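Local coordinates for protein SsfX3 (Streptomyces sp. SF2575, PDB 3SKV) that probably transfers a salicylyl group as a GDSL/SGNH-family acyltransferase in the biosynthesis of a tetracycline, at residues H64-A67 / Y68-F71; Q233-F236 / A237-I240; G272-Q275 / I276-R280; H325-Q328 / N329-Y332. The protein carries 1 engineered substitution. One frame throughout, in Å; residues are numbered along the deposited sequence.

In the fold
Along the chain the contacts come in numerical order, one after another. Contact 1 is a short helical turn in the N-terminal domain; contacts 2, 3 and 4 lie in the GDSL/SGNH domain, built round a parallel five-stranded sheet. Contact 1 touches contact 2 as part of the packing between the domains, with Leu-69 and Tyr-70 against Met-235 of helix 234-242; their centres are about 12 Å apart. That helix packs on helix 266-278, and the centres of contacts 2 and 3 are about 9 Å apart. Contact 3 meets contact 4, about 12 Å away between centres, at the start of edge strand 330-333. The four thus form a continuous row of touching elements running from the N-terminal domain into the GDSL/SGNH domain.

Contact 1: H64-A67 / Y68-F71; sequences HEDA and YLYF
The ring of Tyr-70 sets one edge against the backbone of Asp-66, CD1 lying 3.2 Å from Asp-66 O. This is the short helical turn that follows strand 56-60 in the N-terminal domain, and its bonds run mostly from i+3 back to i. Leu-69 N gives a 3.0 Å hydrogen bond to Asp-66 O and Tyr-70 N one of equal length to Ala-67 O. Both donors stand well above the carbonyl planes, as expected of so tight a turn, and Phe-71 N adds a weak bond to Ala-67 O. Leu-69 reaches back over the turn, CD2 being 3.7 Å from Asp-66 CB. Tyr-70 itself is buried between Pro-63, Leu-79 and Met-235 of helix 234-242. At its far end a water donates to Asp-66 OD2 at 2.6 Å and lies 2.7 Å from Tyr-70 OH. A leucine here would probably cost this water-mediated link to Asp-66 and open a gap against Met-235. In Tyr-68, with chi1 at 69°, CG sits between the backbone N and the carbonyl carbon, which swings the ring back until CE1 comes 3.6 Å from Glu-65 O, in the ring plane.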
# COMPACT_ATOMS: atom_id res chain seq x y z
N HIS A 64 3.10 10.88 11.96
CA HIS A 64 4.46 10.74 12.47
C HIS A 64 4.68 11.13 13.92
O HIS A 64 5.46 10.49 14.61
CB HIS A 64 5.50 11.41 11.54
CG HIS A 64 5.38 12.90 11.48
ND1 HIS A 64 6.09 13.72 12.35
CD2 HIS A 64 4.62 13.68 10.67
CE1 HIS A 64 5.75 14.96 12.04
NE2 HIS A 64 4.86 14.99 11.03
N GLU A 65 3.98 12.17 14.37
CA GLU A 65 4.02 12.69 15.75
C GLU A 65 3.46 11.68 16.79
O GLU A 65 3.89 11.68 17.94
CB GLU A 65 3.30 14.07 15.84
CG GLU A 65 1.84 14.08 15.38
CD GLU A 65 1.56 14.21 13.88
OE1 GLU A 65 1.86 13.25 13.13
OE2 GLU A 65 1.01 15.25 13.47
N ASP A 66 2.58 10.77 16.34
CA ASP A 66 1.93 9.74 17.16
C ASP A 66 2.39 8.33 16.83
O ASP A 66 1.71 7.40 17.22
CB ASP A 66 0.40 9.80 16.95
CG ASP A 66 -0.28 11.11 17.27
OD1 ASP A 66 0.19 11.81 18.20
OD2 ASP A 66 -1.31 11.41 16.64
N ALA A 67 3.52 8.16 16.12
CA ALA A 67 4.00 6.83 15.69
C ALA A 67 4.09 5.78 16.81
O ALA A 67 3.78 4.60 16.59
CB ALA A 67 5.34 6.96 14.98
N TYR A 68 4.47 6.24 18.02
CA TYR A 68 4.61 5.45 19.24
C TYR A 68 3.31 4.70 19.64
O TYR A 68 3.37 3.68 20.31
CB TYR A 68 5.12 6.36 20.38
CG TYR A 68 4.12 7.39 20.87
CD1 TYR A 68 3.98 8.62 20.24
CD2 TYR A 68 3.36 7.16 22.02
CE1 TYR A 68 3.07 9.58 20.70
CE2 TYR A 68 2.43 8.10 22.48
CZ TYR A 68 2.28 9.31 21.81
OH TYR A 68 1.37 10.23 22.29
N LEU A 69 2.16 5.27 19.27
CA LEU A 69 0.82 4.78 19.54
C LEU A 69 0.48 3.59 18.65
O LEU A 69 -0.29 2.72 19.05
CB LEU A 69 -0.17 5.92 19.26
CG LEU A 69 -0.75 6.74 20.42
CD1 LEU A 69 -0.23 6.35 21.76
CD2 LEU A 69 -0.62 8.19 20.17
N TYR A 70 1.09 3.52 17.47
CA TYR A 70 0.78 2.48 16.49
C TYR A 70 1.60 1.24 16.57
O TYR A 70 1.09 0.17 16.24
CB TYR A 70 0.85 3.05 15.08
CG TYR A 70 -0.15 4.16 14.87
CD1 TYR A 70 0.16 5.47 15.22
CD2 TYR A 70 -1.41 3.90 14.34
CE1 TYR A 70 -0.76 6.50 15.05
CE2 TYR A 70 -2.34 4.93 14.17
CZ TYR A 70 -2.00 6.23 14.51
OH TYR A 70 -2.93 7.24 14.36
N PHE A 71 2.88 1.37 16.93
CA PHE A 71 3.81 0.25 16.94
C PHE A 71 4.88 0.36 18.02
O PHE A 71 5.28 1.49 18.35
CB PHE A 71 4.54 0.22 15.58
CG PHE A 71 3.94 -0.61 14.48
CD1 PHE A 71 3.52 -1.92 14.72
CD2 PHE A 71 3.88 -0.13 13.17
CE1 PHE A 71 2.98 -2.70 13.69
CE2 PHE A 71 3.35 -0.91 12.14
CZ PHE A 71 2.90 -2.19 12.41
O HOH W 1 -2.94 9.50 15.86

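Contact 2: Q233-F236 / A237-I240; sequences QPMF and ARLI
Met-235 starts with CG beside its own backbone N (chi1 -74°) and then bends at both chi2 and chi3, which folds the thioether round toward Arg-238; the arginine starts the same way and bends at chi3 (80°), turning its guanidinium back to meet it. The two side chains run alongside each other on the first turns of helix 234-242, part of the alpha/beta architecture of the SGNH domain. Met-235 CE comes 3.5 Å from Arg-238 NH1, and SD stands 3.7 Å from the same nitrogen, so the methionine end lies against one nitrogen of the charged group. Met-235 also bears on Leu-69 and Tyr-70 of the N-terminal domain. Gln-233 occupies the N-cap position: its O takes a hydrogen bond from Phe-236 N, while its amide is tied by NE2 to Asp-228 O and by OE1 to His-231 N. The Gln-233 amide carbon CD sits in plane at the edge of the Phe-236 ring. Leu-239 CD2 also comes to that ring near its plane, a loose apolar contact of 4.4 Å to Phe-236 CD1. Regular helical bonds follow, Arg-238 N to Pro-234 O and Leu-239 N to Met-235 O. The next is nearly straight, Ile-240 N giving its hydrogen to Phe-236 O over 2.9 Å at 169°, and Ile-240 CG1 closes on that same oxygen at 3.2 Å.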
# COMPACT_ATOMS: atom_id res chain seq x y z
N GLN A 233 -5.69 -3.72 15.28
CA GLN A 233 -5.31 -2.72 16.27
C GLN A 233 -6.29 -1.56 16.18
O GLN A 233 -6.46 -0.96 15.11
CB GLN A 233 -3.90 -2.17 15.99
CG GLN A 233 -2.78 -3.16 16.21
CD GLN A 233 -2.36 -3.92 14.98
OE1 GLN A 233 -3.17 -4.31 14.13
NE2 GLN A 233 -1.06 -4.14 14.86
N PRO A 234 -6.98 -1.22 17.29
CA PRO A 234 -7.95 -0.09 17.23
C PRO A 234 -7.37 1.24 16.72
O PRO A 234 -8.11 2.03 16.15
CB PRO A 234 -8.47 0.01 18.67
CG PRO A 234 -8.15 -1.29 19.29
CD PRO A 234 -6.92 -1.82 18.63
N MET A 235 -6.07 1.49 16.91
CA MET A 235 -5.42 2.70 16.39
C MET A 235 -5.50 2.79 14.82
O MET A 235 -5.63 3.90 14.27
CB MET A 235 -3.97 2.82 16.88
CG MET A 235 -3.84 3.24 18.34
SD MET A 235 -4.61 4.82 18.83
CE MET A 235 -3.57 6.04 17.78
N PHE A 236 -5.44 1.63 14.13
CA PHE A 236 -5.55 1.59 12.67
C PHE A 236 -6.96 1.90 12.21
O PHE A 236 -7.13 2.53 11.16
CB PHE A 236 -5.03 0.27 12.07
CG PHE A 236 -3.52 0.21 12.08
CD1 PHE A 236 -2.76 1.18 11.42
CD2 PHE A 236 -2.85 -0.80 12.76
CE1 PHE A 236 -1.37 1.16 11.48
CE2 PHE A 236 -1.45 -0.83 12.80
CZ PHE A 236 -0.72 0.16 12.15
N ALA A 237 -7.97 1.40 12.96
CA ALA A 237 -9.39 1.66 12.71
C ALA A 237 -9.67 3.17 12.86
O ALA A 237 -10.42 3.74 12.05
CB ALA A 237 -10.26 0.88 13.68
N ARG A 238 -9.08 3.80 13.91
CA ARG A 238 -9.19 5.25 14.15
C ARG A 238 -8.56 6.04 13.00
O ARG A 238 -9.10 7.05 12.59
CB ARG A 238 -8.53 5.62 15.47
CG ARG A 238 -9.29 5.09 16.71
CD ARG A 238 -8.54 5.41 18.00
NE ARG A 238 -8.76 6.80 18.41
CZ ARG A 238 -7.91 7.80 18.24
NH1 ARG A 238 -6.73 7.59 17.67
NH2 ARG A 238 -8.23 9.02 18.64
N LEU A 239 -7.41 5.55 12.48
CA LEU A 239 -6.71 6.13 11.35
C LEU A 239 -7.60 6.08 10.09
O LEU A 239 -7.85 7.12 9.48
CB LEU A 239 -5.37 5.41 11.11
CG LEU A 239 -4.40 6.03 10.08
CD1 LEU A 239 -4.17 7.51 10.36
CD2 LEU A 239 -3.10 5.34 10.09
N ILE A 240 -8.13 4.90 9.76
CA ILE A 240 -9.04 4.71 8.63
C ILE A 240 -10.24 5.66 8.74
O ILE A 240 -10.58 6.32 7.76
CB ILE A 240 -9.47 3.24 8.50
CG1 ILE A 240 -8.25 2.34 8.15
CG2 ILE A 240 -10.60 3.10 7.46
CD1 ILE A 240 -8.46 0.85 8.30

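Contact 3: G272-Q275 / I276-R280; sequences GFVQ and IIRER
Ile-276 turns back on Gly-272, its N giving a 3.1 Å hydrogen bond to Gly-272 O with the donor close to the line of the carbonyl. Its side chain follows the same course: CG1 lies beside the backbone N (chi1 -69°), and this lays CG1 3.4 Å from Gly-272 O. Next comes Ile-277, buried, whose N makes a weak bond to Phe-273 O. Its delta methyl CD1 reaches the Phe-273 ring at an oblique angle, 3.8 Å from CD2 and 3.9 Å from CE2. The ring packs on Ala-237 and Ile-240 of helix 234-242. This is the last part of helix 266-278, which covers the parallel sheet of the SGNH fold; Ile-277 reaches Ile-248 and Ile-286 on its strands. Arg-278 N then bonds to Val-274 O at 2.9 Å, and its aliphatic stem runs alongside Val-274, CG of Arg-278 standing 4.1 Å from Val-274 CG1. A bend at chi2 (-87°) sends the guanidinium away from the helix, where NE forms a salt bridge with Asp-327 and NH1 is held by His-281 O and Thr-284 O. Glu-279 N makes weak bonds to Gln-275 O and to Ile-276 O. The side chain starts over the preceding turn, CG 3.6 Å from Gln-275 O, before its carboxylate reaches Arg-241 in a salt bridge. Arg-280 N closes on Ile-277 O at 3.2 Å, three residues back, and its NE pairs with Asp-242.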
# COMPACT_ATOMS: atom_id res chain seq x y z
N GLY A 272 -15.80 -4.31 16.42
CA GLY A 272 -15.30 -3.05 16.97
C GLY A 272 -14.58 -2.22 15.94
O GLY A 272 -14.84 -1.02 15.81
N PHE A 273 -13.72 -2.87 15.14
CA PHE A 273 -12.95 -2.24 14.05
C PHE A 273 -13.84 -1.50 13.04
O PHE A 273 -13.59 -0.33 12.75
CB PHE A 273 -12.06 -3.27 13.37
CG PHE A 273 -10.85 -2.71 12.66
CD1 PHE A 273 -9.63 -2.57 13.32
CD2 PHE A 273 -10.89 -2.44 11.30
CE1 PHE A 273 -8.48 -2.11 12.64
CE2 PHE A 273 -9.75 -1.96 10.62
CZ PHE A 273 -8.56 -1.78 11.31
N VAL A 274 -14.88 -2.19 12.52
CA VAL A 274 -15.85 -1.64 11.55
C VAL A 274 -16.66 -0.49 12.19
O VAL A 274 -16.83 0.55 11.55
CB VAL A 274 -16.78 -2.76 11.00
CG1 VAL A 274 -17.99 -2.19 10.26
CG2 VAL A 274 -16.00 -3.71 10.12
N GLN A 275 -17.14 -0.67 13.44
CA GLN A 275 -17.93 0.34 14.14
C GLN A 275 -17.21 1.66 14.30
O GLN A 275 -17.86 2.70 14.18
CB GLN A 275 -18.45 -0.19 15.48
CG GLN A 275 -19.47 -1.33 15.34
CD GLN A 275 -20.47 -1.16 14.21
OE1 GLN A 275 -20.35 -1.75 13.15
NE2 GLN A 275 -21.46 -0.31 14.42
N ILE A 276 -15.88 1.63 14.57
CA ILE A 276 -15.04 2.82 14.70
C ILE A 276 -15.01 3.55 13.35
O ILE A 276 -15.17 4.77 13.31
CB ILE A 276 -13.60 2.48 15.22
CG1 ILE A 276 -13.64 2.02 16.70
CG2 ILE A 276 -12.61 3.68 15.01
CD1 ILE A 276 -12.36 1.19 17.12
N ILE A 277 -14.80 2.81 12.26
CA ILE A 277 -14.74 3.36 10.89
C ILE A 277 -16.08 4.04 10.53
O ILE A 277 -16.09 5.15 9.99
CB ILE A 277 -14.41 2.20 9.91
CG1 ILE A 277 -12.93 1.72 10.08
CG2 ILE A 277 -14.75 2.60 8.46
CD1 ILE A 277 -12.59 0.37 9.32
N ARG A 278 -17.21 3.36 10.88
CA ARG A 278 -18.57 3.78 10.61
C ARG A 278 -18.97 5.09 11.27
O ARG A 278 -19.94 5.71 10.83
CB ARG A 278 -19.57 2.66 10.93
CG ARG A 278 -19.65 1.58 9.86
CD ARG A 278 -20.64 1.95 8.77
NE ARG A 278 -20.69 0.91 7.75
CZ ARG A 278 -20.15 0.98 6.53
NH1 ARG A 278 -19.49 2.07 6.15
NH2 ARG A 278 -20.25 -0.04 5.69
N GLU A 279 -18.22 5.53 12.31
CA GLU A 279 -18.51 6.80 12.97
C GLU A 279 -18.37 7.96 11.97
O GLU A 279 -19.18 8.87 12.01
CB GLU A 279 -17.59 7.03 14.16
CG GLU A 279 -17.79 6.09 15.33
CD GLU A 279 -16.66 6.04 16.35
OE1 GLU A 279 -15.66 6.79 16.20
OE2 GLU A 279 -16.77 5.24 17.30
N ARG A 280 -17.35 7.90 11.07
CA ARG A 280 -17.06 8.92 10.06
C ARG A 280 -17.32 8.49 8.61
O ARG A 280 -17.42 9.35 7.74
CB ARG A 280 -15.67 9.57 10.26
CG ARG A 280 -15.39 9.99 11.72
CD ARG A 280 -14.97 11.43 11.90
NE ARG A 280 -13.54 11.67 11.77
CZ ARG A 280 -13.02 12.74 11.17
NH1 ARG A 280 -13.80 13.64 10.59
NH2 ARG A 280 -11.70 12.90 11.12

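Contact 4: H325-Q328 / N329-Y332; sequences HGDQ and NVHY
Asp-327 has an extended psi of 101°, while Gln-328 and Asn-329 stay near zero in psi, and the chain bends here. Asp-327 CG lies opposite the backbone N, beside the carbonyl carbon (chi1 -156°), which turns OD1 to Asn-329 N. The result is an Asx turn: Asn-329 N donates to Asp-327 OD1 over 3.2 Å, arriving on the anti side and 22° out of the carboxylate plane. It joins the Schellman motif at Gly-326, which ends helix 308-324, to edge strand 330-333 of the parallel sheet. Asp-327 OD1 also accepts from a water at 2.6 Å, and Asn-329 ND2 gives a hydrogen to the same water. The side chains of Asp-327 and Val-330 cross at about a right angle, CG2 of Val-330 lying 3.1 Å from Asp-327 OD2, a tight approach. A second water donates to both Asp-327 O and Val-330 O. Asp-327 OD2 is salt-bridged to Arg-278 NE. Replacing Asp-327 by an alanine would probably free the Asn-329 N-H from its side-chain acceptor and cost Arg-278 this carboxylate. With OD2 so paired and OD1 accepting from Asn-329 N and a water, the carboxylate is probably ionised, and its charge probably helps hold the loop leading into strand 330-333 against helix 266-278.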
# COMPACT_ATOMS: atom_id res chain seq x y z
N HIS A 325 -28.25 -6.78 10.91
CA HIS A 325 -28.72 -5.70 11.74
C HIS A 325 -28.65 -4.29 11.10
O HIS A 325 -28.55 -3.29 11.81
CB HIS A 325 -28.05 -5.74 13.10
CG HIS A 325 -28.28 -7.00 13.86
ND1 HIS A 325 -27.50 -8.12 13.65
CD2 HIS A 325 -29.25 -7.30 14.76
CE1 HIS A 325 -27.98 -9.05 14.46
NE2 HIS A 325 -29.05 -8.62 15.13
N GLY A 326 -28.74 -4.23 9.76
CA GLY A 326 -28.87 -2.97 9.04
C GLY A 326 -27.75 -2.39 8.21
O GLY A 326 -28.01 -1.40 7.52
N ASP A 327 -26.51 -2.93 8.27
CA ASP A 327 -25.43 -2.34 7.48
C ASP A 327 -25.45 -2.88 6.06
O ASP A 327 -25.00 -4.00 5.79
CB ASP A 327 -24.07 -2.52 8.16
CG ASP A 327 -23.01 -1.51 7.74
OD1 ASP A 327 -23.07 -1.01 6.59
OD2 ASP A 327 -22.07 -1.28 8.53
N GLN A 328 -25.99 -2.07 5.14
CA GLN A 328 -26.13 -2.40 3.72
C GLN A 328 -24.83 -2.21 2.95
O GLN A 328 -24.72 -2.66 1.81
CB GLN A 328 -27.25 -1.55 3.09
CG GLN A 328 -28.57 -1.79 3.78
CD GLN A 328 -29.70 -1.09 3.12
OE1 GLN A 328 -30.15 -0.03 3.58
NE2 GLN A 328 -30.20 -1.70 2.05
N ASN A 329 -23.83 -1.60 3.59
CA ASN A 329 -22.55 -1.34 2.95
C ASN A 329 -21.36 -2.13 3.45
O ASN A 329 -20.22 -1.73 3.22
CB ASN A 329 -22.33 0.16 2.86
CG ASN A 329 -23.44 0.84 2.06
OD1 ASN A 329 -23.57 0.62 0.86
ND2 ASN A 329 -24.30 1.60 2.73
N VAL A 330 -21.60 -3.26 4.12
CA VAL A 330 -20.55 -4.19 4.57
C VAL A 330 -20.66 -5.43 3.67
O VAL A 330 -21.76 -5.90 3.44
CB VAL A 330 -20.56 -4.54 6.08
CG1 VAL A 330 -19.43 -5.51 6.41
CG2 VAL A 330 -20.38 -3.31 6.92
N HIS A 331 -19.54 -5.90 3.11
CA HIS A 331 -19.54 -7.03 2.17
C HIS A 331 -18.44 -7.99 2.46
O HIS A 331 -17.36 -7.59 2.89
CB HIS A 331 -19.36 -6.54 0.74
CG HIS A 331 -20.30 -5.44 0.35
ND1 HIS A 331 -21.58 -5.70 -0.09
CD2 HIS A 331 -20.10 -4.10 0.32
CE1 HIS A 331 -22.12 -4.52 -0.37
NE2 HIS A 331 -21.25 -3.53 -0.16
N TYR A 332 -18.70 -9.28 2.21
CA TYR A 332 -17.67 -10.28 2.41
C TYR A 332 -16.95 -10.63 1.10
O TYR A 332 -17.60 -10.87 0.09
CB TYR A 332 -18.26 -11.52 3.08
CG TYR A 332 -17.27 -12.66 3.15
CD1 TYR A 332 -16.14 -12.58 3.98
CD2 TYR A 332 -17.43 -13.81 2.36
CE1 TYR A 332 -15.20 -13.62 4.03
CE2 TYR A 332 -16.51 -14.86 2.42
CZ TYR A 332 -15.38 -14.75 3.23
OH TYR A 332 -14.48 -15.79 3.28
O HOH W 2 -23.80 1.39 5.80
O HOH W 3 -24.25 -5.20 3.51